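Local atomic coordinates of agmatinase (Burkholderia thailandensis, PDB entry 4DZ4), a protein that probably catalyses the manganese-dependent hydrolysis of agmatine to putrescine and urea. Residues B[56-61]-B[65-70]; B[71-76]-B[133-138]; B[144-149]-B[181-186]. One frame throughout, in Å; residues are numbered along the deposited sequence.

Contact 1 of 3, residues B[56-61]-B[65-70]. With EDO (1,2-ethanediol), chain U.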
ATOM      1  N   LEU B  56      -1.360   6.713 -22.839  1.00  8.89           N
ATOM      2  CA  LEU B  56      -2.507   7.638 -22.812  1.00  8.91           C
ATOM      3  C   LEU B  56      -3.452   7.308 -21.669  1.00  8.74           C
ATOM      4  O   LEU B  56      -3.810   6.134 -21.479  1.00  8.85           O
ATOM      5  CB  LEU B  56      -3.279   7.483 -24.113  1.00  9.31           C
ATOM      6  CG  LEU B  56      -4.528   8.348 -24.297  1.00  9.51           C
ATOM      7  CD1 LEU B  56      -4.179   9.849 -24.386  1.00 10.13           C
ATOM      8  CD2 LEU B  56      -5.329   7.925 -25.537  1.00 10.17           C
ATOM      9  N   ASP B  57      -3.914   8.306 -20.921  1.00  8.71           N
ATOM     10  CA  ASP B  57      -5.092   8.057 -20.063  1.00  8.87           C
ATOM     11  C   ASP B  57      -6.075   9.229 -20.070  1.00  9.14           C
ATOM     12  O   ASP B  57      -6.975   9.315 -19.233  1.00  9.35           O
ATOM     13  CB  ASP B  57      -4.740   7.604 -18.619  1.00  9.06           C
ATOM     14  CG  ASP B  57      -3.941   8.641 -17.846  1.00  9.16           C
ATOM     15  OD1 ASP B  57      -3.839   9.776 -18.308  1.00 10.32           O
ATOM     16  OD2 ASP B  57      -3.409   8.271 -16.777  1.00  9.22           O
ATOM     17  N   LEU B  58      -5.934  10.097 -21.062  1.00  9.55           N
ATOM     18  CA  LEU B  58      -6.832  11.263 -21.182  1.00 10.12           C
ATOM     19  C   LEU B  58      -8.265  10.901 -21.553  1.00 10.07           C
ATOM     20  O   LEU B  58      -9.181  11.697 -21.376  1.00 10.79           O
ATOM     21  CB  LEU B  58      -6.264  12.287 -22.198  1.00 10.88           C
ATOM     22  CG  LEU B  58      -4.836  12.749 -21.897  1.00 11.43           C
ATOM     23  CD1 LEU B  58      -4.328  13.681 -22.990  1.00 12.50           C
ATOM     24  CD2 LEU B  58      -4.763  13.454 -20.535  1.00 11.74           C
ATOM     25  N   ALA B  59      -8.474   9.693 -22.077  1.00  9.69           N
ATOM     26  CA  ALA B  59      -9.810   9.300 -22.561  1.00  9.74           C
ATOM     27  C   ALA B  59     -10.583   8.511 -21.491  1.00  9.56           C
ATOM     28  O   ALA B  59     -11.724   8.099 -21.712  1.00  9.87           O
ATOM     29  CB  ALA B  59      -9.694   8.469 -23.838  1.00  9.99           C
ATOM     30  N   THR B  60      -9.976   8.362 -20.307  1.00  9.55           N
ATOM     31  CA  THR B  60     -10.568   7.549 -19.234  1.00  9.67           C
ATOM     32  C   THR B  60     -11.789   8.183 -18.583  1.00 10.22           C
ATOM     33  O   THR B  60     -11.931   9.422 -18.508  1.00 11.40           O
ATOM     34  CB  THR B  60      -9.569   7.209 -18.099  1.00  9.35           C
ATOM     35  OG1 THR B  60      -9.002   8.430 -17.593  1.00  9.57           O
ATOM     36  CG2 THR B  60      -8.450   6.266 -18.551  1.00  8.95           C
ATOM     37  N   THR B  61     -12.697   7.339 -18.107  1.00  9.91           N
ATOM     38  CA  THR B  61     -13.943   7.850 -17.524  1.00 10.22           C
ATOM     39  C   THR B  61     -14.004   7.739 -16.015  1.00 10.06           C
ATOM     40  O   THR B  61     -14.844   8.401 -15.379  1.00 10.33           O
ATOM     41  CB  THR B  61     -15.180   7.130 -18.084  1.00 10.60           C
ATOM     42  OG1 THR B  61     -15.036   5.713 -17.889  1.00 10.64           O
ATOM     43  CG2 THR B  61     -15.334   7.418 -19.586  1.00 11.38           C
ATOM     44  N   GLY B  65      -4.494   6.787 -14.706  1.00  8.45           N
ATOM     45  CA  GLY B  65      -3.313   6.017 -14.305  1.00  7.95           C
ATOM     46  C   GLY B  65      -2.772   5.127 -15.409  1.00  7.89           C
ATOM     47  O   GLY B  65      -1.619   4.673 -15.344  1.00  7.60           O
ATOM     48  N   ALA B  66      -3.599   4.838 -16.401  1.00  7.74           N
ATOM     49  CA  ALA B  66      -3.151   3.977 -17.503  1.00  7.96           C
ATOM     50  C   ALA B  66      -2.015   4.563 -18.304  1.00  8.03           C
ATOM     51  O   ALA B  66      -1.382   3.846 -19.083  1.00  8.00           O
ATOM     52  CB  ALA B  66      -4.318   3.602 -18.411  1.00  8.29           C
ATOM     53  N   ARG B  67      -1.724   5.854 -18.135  1.00  8.41           N
ATOM     54  CA  ARG B  67      -0.568   6.422 -18.842  1.00  8.41           C
ATOM     55  C   ARG B  67       0.755   5.711 -18.480  1.00  8.55           C
ATOM     56  O   ARG B  67       1.683   5.690 -19.271  1.00  8.62           O
ATOM     57  CB  ARG B  67      -0.461   7.946 -18.604  1.00  8.73           C
ATOM     58  CG  ARG B  67      -0.103   8.329 -17.172  1.00  8.87           C
ATOM     59  CD  ARG B  67       0.131   9.861 -17.053  1.00  9.27           C
ATOM     60  NE  ARG B  67      -1.118  10.575 -17.350  1.00  9.71           N
ATOM     61  CZ  ARG B  67      -1.269  11.888 -17.337  1.00  9.99           C
ATOM     62  NH1 ARG B  67      -0.257  12.684 -16.979  1.00 10.30           N
ATOM     63  NH2 ARG B  67      -2.451  12.407 -17.668  1.00 10.34           N
ATOM     64  N   LEU B  68       0.841   5.160 -17.270  1.00  8.49           N
ATOM     65  CA  LEU B  68       2.022   4.460 -16.832  1.00  8.92           C
ATOM     66  C   LEU B  68       1.978   2.950 -17.147  1.00  8.68           C
ATOM     67  O   LEU B  68       2.886   2.198 -16.799  1.00  8.78           O
ATOM     68  CB  LEU B  68       2.195   4.697 -15.334  1.00  9.44           C
ATOM     69  CG  LEU B  68       2.637   6.110 -14.915  1.00 10.32           C
ATOM     70  CD1 LEU B  68       2.436   6.221 -13.404  1.00 11.13           C
ATOM     71  CD2 LEU B  68       4.087   6.373 -15.302  1.00 10.91           C
ATOM     72  N   GLY B  69       0.911   2.515 -17.794  1.00  8.45           N
ATOM     73  CA  GLY B  69       0.742   1.087 -18.110  1.00  8.47           C
ATOM     74  C   GLY B  69       1.914   0.454 -18.875  1.00  8.56           C
ATOM     75  O   GLY B  69       2.347  -0.647 -18.541  1.00  9.19           O
ATOM     76  N   PRO B  70       2.432   1.128 -19.906  1.00  8.46           N
ATOM     77  CA  PRO B  70       3.482   0.443 -20.666  1.00  8.62           C
ATOM     78  C   PRO B  70       4.717   0.143 -19.835  1.00  8.56           C
ATOM     79  O   PRO B  70       5.277  -0.959 -19.929  1.00  9.16           O
ATOM     80  CB  PRO B  70       3.795   1.441 -21.798  1.00  8.66           C
ATOM     81  CG  PRO B  70       2.476   2.127 -22.020  1.00  8.94           C
ATOM     82  CD  PRO B  70       1.941   2.325 -20.613  1.00  8.71           C
TER
HETATM   83  C1  EDO U 406     -17.235   3.668 -20.363  1.00 36.62           C
HETATM   84  O1  EDO U 406     -17.903   4.606 -19.511  1.00 37.56           O
HETATM   85  C2  EDO U 406     -16.857   2.451 -19.549  1.00 39.20           C
HETATM   86  O2  EDO U 406     -15.803   2.887 -18.692  1.00 42.45           O

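Contact 2 of 3, residues B[71-76]-B[133-138]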
ATOM      1  N   SER B  71       5.134   1.104 -19.000  1.00  8.52           N
ATOM      2  CA  SER B  71       6.299   0.870 -18.139  1.00  8.91           C
ATOM      3  C   SER B  71       6.013  -0.261 -17.160  1.00  8.64           C
ATOM      4  O   SER B  71       6.904  -1.036 -16.828  1.00  8.88           O
ATOM      5  CB  SER B  71       6.727   2.166 -17.403  1.00  9.52           C
ATOM      6  OG  SER B  71       5.703   2.652 -16.561  1.00 10.66           O
ATOM      7  N   ALA B  72       4.771  -0.325 -16.669  1.00  8.25           N
ATOM      8  CA  ALA B  72       4.414  -1.349 -15.679  1.00  8.11           C
ATOM      9  C   ALA B  72       4.465  -2.736 -16.311  1.00  8.03           C
ATOM     10  O   ALA B  72       4.942  -3.690 -15.689  1.00  8.24           O
ATOM     11  CB  ALA B  72       3.031  -1.076 -15.086  1.00  7.67           C
ATOM     12  N   VAL B  73       3.955  -2.854 -17.527  1.00  8.18           N
ATOM     13  CA  VAL B  73       3.952  -4.146 -18.213  1.00  8.48           C
ATOM     14  C   VAL B  73       5.396  -4.580 -18.560  1.00  8.70           C
ATOM     15  O   VAL B  73       5.744  -5.747 -18.378  1.00  8.81           O
ATOM     16  CB  VAL B  73       3.046  -4.123 -19.459  1.00  8.53           C
ATOM     17  CG1 VAL B  73       3.131  -5.467 -20.210  1.00  9.08           C
ATOM     18  CG2 VAL B  73       1.602  -3.857 -19.015  1.00  9.00           C
ATOM     19  N   ARG B  74       6.231  -3.645 -19.024  1.00  8.57           N
ATOM     20  CA  ARG B  74       7.644  -3.954 -19.213  1.00  9.41           C
ATOM     21  C   ARG B  74       8.316  -4.497 -17.947  1.00  9.49           C
ATOM     22  O   ARG B  74       8.974  -5.541 -17.990  1.00 10.68           O
ATOM     23  CB  ARG B  74       8.415  -2.742 -19.750  1.00  8.96           C
ATOM     24  CG  ARG B  74       8.041  -2.407 -21.177  1.00  8.96           C
ATOM     25  CD  ARG B  74       8.791  -1.164 -21.602  1.00  9.22           C
ATOM     26  NE  ARG B  74       8.550  -0.823 -23.022  1.00  9.28           N
ATOM     27  CZ  ARG B  74       7.835   0.208 -23.491  1.00  9.56           C
ATOM     28  NH1 ARG B  74       7.272   1.130 -22.686  1.00  9.03           N
ATOM     29  NH2 ARG B  74       7.746   0.369 -24.804  1.00  9.58           N
ATOM     30  N   ALA B  75       8.148  -3.792 -16.821  1.00  9.51           N
ATOM     31  CA  ALA B  75       8.737  -4.233 -15.558  1.00  9.60           C
ATOM     32  C   ALA B  75       8.213  -5.610 -15.146  1.00  9.70           C
ATOM     33  O   ALA B  75       8.957  -6.410 -14.582  1.00 10.10           O
ATOM     34  CB  ALA B  75       8.487  -3.209 -14.445  1.00  9.12           C
ATOM     35  N   ALA B  76       6.934  -5.881 -15.411  1.00  9.46           N
ATOM     36  CA  ALA B  76       6.324  -7.139 -15.021  1.00  9.81           C
ATOM     37  C   ALA B  76       6.703  -8.314 -15.912  1.00 10.33           C
ATOM     38  O   ALA B  76       6.304  -9.452 -15.626  1.00 10.78           O
ATOM     39  CB  ALA B  76       4.805  -6.982 -15.016  1.00  9.56           C
ATOM     40  N   LEU B 133       2.391  -5.303 -31.554  1.00 12.07           N
ATOM     41  CA  LEU B 133       1.840  -5.663 -30.239  1.00 11.29           C
ATOM     42  C   LEU B 133       1.963  -4.412 -29.357  1.00 10.73           C
ATOM     43  O   LEU B 133       3.069  -4.027 -28.955  1.00 10.83           O
ATOM     44  CB  LEU B 133       2.667  -6.823 -29.664  1.00 11.77           C
ATOM     45  CG  LEU B 133       2.231  -7.338 -28.293  1.00 11.96           C
ATOM     46  CD1 LEU B 133       0.748  -7.582 -28.240  1.00 11.97           C
ATOM     47  CD2 LEU B 133       3.010  -8.607 -27.902  1.00 12.31           C
ATOM     48  N   THR B 134       0.841  -3.754 -29.093  1.00 10.09           N
ATOM     49  CA  THR B 134       0.895  -2.437 -28.468  1.00  9.68           C
ATOM     50  C   THR B 134       0.427  -2.508 -27.009  1.00  9.46           C
ATOM     51  O   THR B 134      -0.544  -3.183 -26.704  1.00  9.48           O
ATOM     52  CB  THR B 134       0.066  -1.434 -29.285  1.00  9.54           C
ATOM     53  OG1 THR B 134       0.508  -1.470 -30.656  1.00  9.89           O
ATOM     54  CG2 THR B 134       0.272   0.009 -28.769  1.00  9.27           C
ATOM     55  N   LEU B 135       1.155  -1.826 -26.131  1.00  9.39           N
ATOM     56  CA  LEU B 135       0.835  -1.810 -24.687  1.00  9.11           C
ATOM     57  C   LEU B 135       0.212  -0.456 -24.386  1.00  8.89           C
ATOM     58  O   LEU B 135       0.824   0.574 -24.682  1.00  8.92           O
ATOM     59  CB  LEU B 135       2.118  -1.971 -23.869  1.00  9.52           C
ATOM     60  CG  LEU B 135       2.978  -3.193 -24.217  1.00 10.13           C
ATOM     61  CD1 LEU B 135       4.273  -3.249 -23.370  1.00 10.57           C
ATOM     62  CD2 LEU B 135       2.139  -4.465 -24.058  1.00 10.33           C
ATOM     63  N   GLY B 136      -0.985  -0.466 -23.791  1.00  8.56           N
ATOM     64  CA  GLY B 136      -1.633   0.754 -23.365  1.00  9.11           C
ATOM     65  C   GLY B 136      -1.251   1.130 -21.920  1.00  9.09           C
ATOM     66  O   GLY B 136      -0.555   0.393 -21.246  1.00  9.50           O
ATOM     67  N   GLY B 137      -1.741   2.261 -21.400  1.00  9.30           N
ATOM     68  CA  GLY B 137      -2.604   3.184 -22.131  1.00  9.05           C
ATOM     69  C   GLY B 137      -4.068   2.754 -22.058  1.00  8.95           C
ATOM     70  O   GLY B 137      -4.406   1.559 -21.949  1.00  8.65           O
ATOM     71  N   ASP B 138      -4.943   3.743 -22.129  1.00  9.20           N
ATOM     72  CA  ASP B 138      -6.380   3.455 -22.076  1.00  9.21           C
ATOM     73  C   ASP B 138      -6.909   2.933 -23.413  1.00  9.02           C
ATOM     74  O   ASP B 138      -6.211   2.962 -24.440  1.00  8.45           O
ATOM     75  CB  ASP B 138      -7.180   4.638 -21.480  1.00  9.62           C
ATOM     76  CG  ASP B 138      -7.374   5.813 -22.475  1.00 10.63           C
ATOM     77  OD1 ASP B 138      -7.736   5.566 -23.654  1.00 11.09           O
ATOM     78  OD2 ASP B 138      -7.230   6.993 -22.039  1.00 10.43           O
TER

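Contact 3 of 3, residues B[144-149]-B[181-186]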
ATOM      1  N   PRO B 144      -7.422   4.567 -33.102  1.00 10.57           N
ATOM      2  CA  PRO B 144      -6.469   4.941 -34.158  1.00 11.00           C
ATOM      3  C   PRO B 144      -5.580   3.783 -34.628  1.00 10.98           C
ATOM      4  O   PRO B 144      -5.166   3.747 -35.796  1.00 11.40           O
ATOM      5  CB  PRO B 144      -5.601   6.045 -33.502  1.00 10.78           C
ATOM      6  CG  PRO B 144      -5.957   6.006 -32.025  1.00 10.28           C
ATOM      7  CD  PRO B 144      -7.379   5.508 -31.972  1.00 10.42           C
ATOM      8  N   LEU B 145      -5.336   2.801 -33.752  1.00 10.71           N
ATOM      9  CA  LEU B 145      -4.573   1.627 -34.174  1.00 11.10           C
ATOM     10  C   LEU B 145      -5.345   0.865 -35.244  1.00 11.69           C
ATOM     11  O   LEU B 145      -4.749   0.440 -36.244  1.00 12.01           O
ATOM     12  CB  LEU B 145      -4.249   0.712 -32.978  1.00 10.78           C
ATOM     13  CG  LEU B 145      -3.227   1.272 -31.961  1.00 10.57           C
ATOM     14  CD1 LEU B 145      -3.056   0.293 -30.800  1.00 10.16           C
ATOM     15  CD2 LEU B 145      -1.860   1.575 -32.602  1.00 11.60           C
ATOM     16  N   LEU B 146      -6.654   0.717 -35.061  1.00 11.55           N
ATOM     17  CA  LEU B 146      -7.488   0.055 -36.061  1.00 12.47           C
ATOM     18  C   LEU B 146      -7.526   0.835 -37.384  1.00 13.01           C
ATOM     19  O   LEU B 146      -7.544   0.250 -38.458  1.00 13.43           O
ATOM     20  CB  LEU B 146      -8.909  -0.159 -35.537  1.00 12.24           C
ATOM     21  CG  LEU B 146      -9.060  -1.265 -34.493  1.00 11.93           C
ATOM     22  CD1 LEU B 146     -10.448  -1.151 -33.883  1.00 12.31           C
ATOM     23  CD2 LEU B 146      -8.812  -2.672 -35.080  1.00 12.42           C
ATOM     24  N   ILE B 147      -7.565   2.159 -37.302  1.00 13.01           N
ATOM     25  CA  ILE B 147      -7.530   2.990 -38.521  1.00 13.41           C
ATOM     26  C   ILE B 147      -6.302   2.627 -39.349  1.00 13.94           C
ATOM     27  O   ILE B 147      -6.408   2.359 -40.551  1.00 14.37           O
ATOM     28  CB  ILE B 147      -7.547   4.505 -38.186  1.00 13.33           C
ATOM     29  CG1 ILE B 147      -8.928   4.884 -37.629  1.00 13.53           C
ATOM     30  CG2 ILE B 147      -7.182   5.361 -39.406  1.00 14.02           C
ATOM     31  CD1 ILE B 147      -8.981   6.258 -36.996  1.00 13.57           C
ATOM     32  N   ALA B 148      -5.138   2.599 -38.696  1.00 13.46           N
ATOM     33  CA  ALA B 148      -3.885   2.353 -39.392  1.00 14.38           C
ATOM     34  C   ALA B 148      -3.841   0.904 -39.897  1.00 14.73           C
ATOM     35  O   ALA B 148      -3.379   0.641 -41.015  1.00 15.78           O
ATOM     36  CB  ALA B 148      -2.717   2.638 -38.451  1.00 13.77           C
ATOM     37  N   HIS B 149      -4.357  -0.026 -39.093  1.00 14.60           N
ATOM     38  CA  HIS B 149      -4.426  -1.437 -39.523  1.00 15.58           C
ATOM     39  C   HIS B 149      -5.326  -1.682 -40.716  1.00 16.83           C
ATOM     40  O   HIS B 149      -4.982  -2.460 -41.595  1.00 17.43           O
ATOM     41  CB  HIS B 149      -4.777  -2.352 -38.354  1.00 14.65           C
ATOM     42  CG  HIS B 149      -3.585  -2.683 -37.476  1.00 14.34           C
ATOM     43  ND1 HIS B 149      -3.091  -1.814 -36.571  1.00 13.80           N
ATOM     44  CD2 HIS B 149      -2.774  -3.820 -37.418  1.00 14.57           C
ATOM     45  CE1 HIS B 149      -2.020  -2.373 -35.954  1.00 13.95           C
ATOM     46  NE2 HIS B 149      -1.824  -3.596 -36.483  1.00 13.99           N
ATOM     47  N   THR B 181     -16.320   4.749 -26.031  1.00 11.90           N
ATOM     48  CA  THR B 181     -17.180   4.939 -27.220  1.00 12.02           C
ATOM     49  C   THR B 181     -16.407   4.766 -28.531  1.00 12.28           C
ATOM     50  O   THR B 181     -16.989   4.924 -29.620  1.00 13.19           O
ATOM     51  CB  THR B 181     -17.880   6.310 -27.230  1.00 12.89           C
ATOM     52  OG1 THR B 181     -16.895   7.342 -27.352  1.00 13.06           O
ATOM     53  CG2 THR B 181     -18.673   6.554 -25.927  1.00 12.82           C
ATOM     54  N   MET B 182     -15.121   4.446 -28.443  1.00 11.76           N
ATOM     55  CA  MET B 182     -14.305   4.376 -29.681  1.00 12.12           C
ATOM     56  C   MET B 182     -14.636   3.181 -30.593  1.00 12.26           C
ATOM     57  O   MET B 182     -14.379   3.235 -31.810  1.00 12.51           O
ATOM     58  CB  MET B 182     -12.799   4.496 -29.402  1.00 11.85           C
ATOM     59  CG  MET B 182     -12.096   3.240 -28.870  1.00 11.47           C
ATOM     60  SD  MET B 182     -12.587   3.014 -27.164  1.00 11.60           S
ATOM     61  CE  MET B 182     -12.203   1.260 -27.005  1.00 10.87           C
ATOM     62  N   PHE B 183     -15.239   2.127 -30.040  1.00 11.99           N
ATOM     63  CA  PHE B 183     -15.679   1.027 -30.930  1.00 12.10           C
ATOM     64  C   PHE B 183     -17.042   1.255 -31.562  1.00 12.46           C
ATOM     65  O   PHE B 183     -17.354   0.620 -32.575  1.00 12.90           O
ATOM     66  CB  PHE B 183     -15.581  -0.383 -30.291  1.00 11.75           C
ATOM     67  CG  PHE B 183     -14.163  -0.788 -29.897  1.00 11.53           C
ATOM     68  CD1 PHE B 183     -13.049  -0.278 -30.570  1.00 11.29           C
ATOM     69  CD2 PHE B 183     -13.947  -1.701 -28.879  1.00 10.93           C
ATOM     70  CE1 PHE B 183     -11.751  -0.639 -30.218  1.00 10.96           C
ATOM     71  CE2 PHE B 183     -12.650  -2.064 -28.515  1.00 10.80           C
ATOM     72  CZ  PHE B 183     -11.545  -1.537 -29.175  1.00 10.87           C
ATOM     73  N   TYR B 184     -17.857   2.127 -30.966  1.00 12.38           N
ATOM     74  CA  TYR B 184     -19.002   2.668 -31.688  1.00 12.72           C
ATOM     75  C   TYR B 184     -18.487   3.371 -32.947  1.00 13.49           C
ATOM     76  O   TYR B 184     -19.007   3.151 -34.042  1.00 13.65           O
ATOM     77  CB  TYR B 184     -19.787   3.639 -30.801  1.00 13.16           C
ATOM     78  CG  TYR B 184     -20.954   4.349 -31.466  1.00 13.92           C
ATOM     79  CD1 TYR B 184     -22.222   3.741 -31.570  1.00 14.12           C
ATOM     80  CD2 TYR B 184     -20.803   5.656 -31.971  1.00 14.39           C
ATOM     81  CE1 TYR B 184     -23.285   4.427 -32.155  1.00 15.35           C
ATOM     82  CE2 TYR B 184     -21.853   6.324 -32.578  1.00 15.61           C
ATOM     83  CZ  TYR B 184     -23.087   5.707 -32.669  1.00 15.75           C
ATOM     84  OH  TYR B 184     -24.125   6.399 -33.234  1.00 17.11           O
ATOM     85  N   LYS B 185     -17.469   4.224 -32.780  1.00 13.45           N
ATOM     86  CA  LYS B 185     -16.926   4.947 -33.940  1.00 14.15           C
ATOM     87  C   LYS B 185     -16.317   3.975 -34.947  1.00 14.38           C
ATOM     88  O   LYS B 185     -16.524   4.128 -36.146  1.00 15.12           O
ATOM     89  CB  LYS B 185     -15.903   5.996 -33.472  1.00 14.21           C
ATOM     90  CG  LYS B 185     -16.536   6.999 -32.496  1.00 14.38           C
ATOM     91  CD  LYS B 185     -15.487   7.971 -31.962  1.00 14.59           C
ATOM     92  CE  LYS B 185     -16.081   8.854 -30.865  1.00 14.86           C
ATOM     93  NZ  LYS B 185     -14.984   9.745 -30.348  1.00 14.39           N
ATOM     94  N   ALA B 186     -15.589   2.969 -34.463  1.00 13.97           N
ATOM     95  CA  ALA B 186     -14.969   1.952 -35.329  1.00 13.98           C
ATOM     96  C   ALA B 186     -16.036   1.209 -36.161  1.00 14.51           C
ATOM     97  O   ALA B 186     -15.844   0.980 -37.345  1.00 15.41           O
ATOM     98  CB  ALA B 186     -14.144   0.962 -34.514  1.00 13.63           C
TER

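Contact 1 of 3, residues B[56-61]-B[65-70]
D57 reaches from the loop after strand 49-54 to the residues that lead into helix 69-76, and R67 closes on it. D57 CB lies 3.5 Å from R67 N, and D57 CG lies 3.5 Å from R67 NE. CG stands between the backbone N and the carbonyl carbon (chi1 62°), which turns the carboxylate over the start of the 3-10 turn 66-68. OD1 takes both nitrogens on one side of the R67 guanidinium. R67 NE and R67 NH2 each lie 3.0 Å from D57 OD1, which sits in the plane of the guanidinium. The two good bonds of this side-on grip end on OD1; R67 NE adds a weak one to D57 OD2, at 3.3 Å. The carboxylate plane is turned 45° from the guanidinium plane.

In this arginase-fold subunit the contact is buried at an interface. S64 OG of the second subunit hydrogen-bonds to D57 OD2, and F62 O of that subunit accepts from R67 NH1. Y29 of the fourth subunit makes a cation-pi contact with R67.

The other oxygen works on the backbone. D57 OD2 accepts from G65 N at 2.8 Å, met on the anti side and well out of the carboxylate plane. It also takes a weak bond from R67 N at 3.2 Å. D57 therefore holds the backbone of G65 and both the backbone and the side chain of R67. On its own side, D57 opens a type I beta turn that ends at T60, where T60 OG1 donates to D57 O at 2.8 Å. L58 CD2 packs obliquely beside R67 NH2, 3.8 Å away.

Contact 2 of 3, residues B[71-76]-B[133-138]
V73 and L135 form a small, buried apolar contact between a helix and a strand of the central parallel sheet. V73 is on helix 69-76. L135 is near the end of strand 131-136. No hydrogen bond joins the two segments. Their backbones stay well apart, with V73 CA and L135 CA separated by 7.6 Å. Both side chains leave the backbone toward the other segment and meet between them.

The closest pair is V73 CG1 and L135 CD1, at 4.0 Å. V73 CG1 also lies 4.1 Å from L135 CD2, so one valine methyl meets both methyls of the leucine. CG1 is anti to the backbone N (chi1 176°), and this rotation puts that branch in front of the leucine. The leucine has CG anti to its carbonyl carbon (chi1 -54°), which brings both CD1 and CD2 close to V73 CG1.

The sheet is the core of the alpha/beta arginase fold, and helices pack on it. Strand 131-136 runs between strands 49-54 and 282-289, with backbone bonds to both. L135 also packs on V51 of the neighbouring strand. V73 touches A305 of the long helix 300-323, so V73 sits between the strand and helix 300-323.

R74 adds a looser contact, R74 CG to L135 CD1 at 4.4 Å. Only its CG comes near the leucine; the charged end turns to other partners. NE forms a salt bridge with D100 and NH1 with D103, both on strand 98-103. At the far end of the strand segment the peptide bond before G137 is cis. The chain then leads through D138 to H139, a manganese ligand.

Contact 3 of 3, residues B[144-149]-B[181-186]
L146 carries the contact from helix 142-153, meeting F183 and A186 of helix 182-188. Before it on the same helix, P144 turns to helix 114-126, where it packs on I118 and V119. L145 packs on Y242 of strand 240-246. Its carbonyl oxygen holds the side chain of H149 one turn later.

L146 itself points toward the second helix, and it also packs on Y242, which ties the contact to the sheet. CG is anti to the carbonyl carbon (chi1 -74°), and the chain beyond is extended, which carries CD1 across to the other helix. L146 CD1 comes within 3.9 Å of F183 CE1, and it reaches A186 CB at 4.3 Å. The leucine and phenylalanine side chains cross at about a right angle. One methyl therefore touches both an aromatic carbon and the methyl of an alanine one helical turn further on. The nearest CA atoms, those of L146 and A186, are 7.8 Å apart.

In the arginase fold the loops at the strand ends bring the metal ligands together, and this helix pair lies beside that site. F183 makes edge-to-face contacts with the rings of H139 and H161. H139 is a manganese ligand. The side chain of F183 is also about 4 Å from that of D167, another ligand, and about 6 Å from a manganese ion. M182 CE sits over the centre of one face of the F183 ring, 3.5 Å above its plane.

At the end of the segment H149 folds back on its own helix. H149 ND1 donates to L145 O at 2.8 Å, with the donor above the carbonyl plane. The same oxygen accepts the backbone N of H149. Y242 meets the H149 ring edge-to-face, and the bond to L145 O probably restrains the rotation of that ring.

In the fold
Contacts 1 and 2 share helix 69-76 and touch directly. L56 O lies 2.7 Å from D138 N, and A66 O lies 2.8 Å from G137 N. Both are probable hydrogen bonds, which join both segments of contact 1 to residues 137-138, just after the strand. Contacts 2 and 3 follow on through the chain, from strand 131-136 into helix 142-153. They meet where T134 CB packs on L145 CD1 at 3.9 Å. Contacts 1 and 3 do not touch; their nearest atoms are about 7 Å apart. Both lie near the manganese ligand H139: the side chain of F183 is about 4 Å from that of H139, and that of L56 about 8 Å.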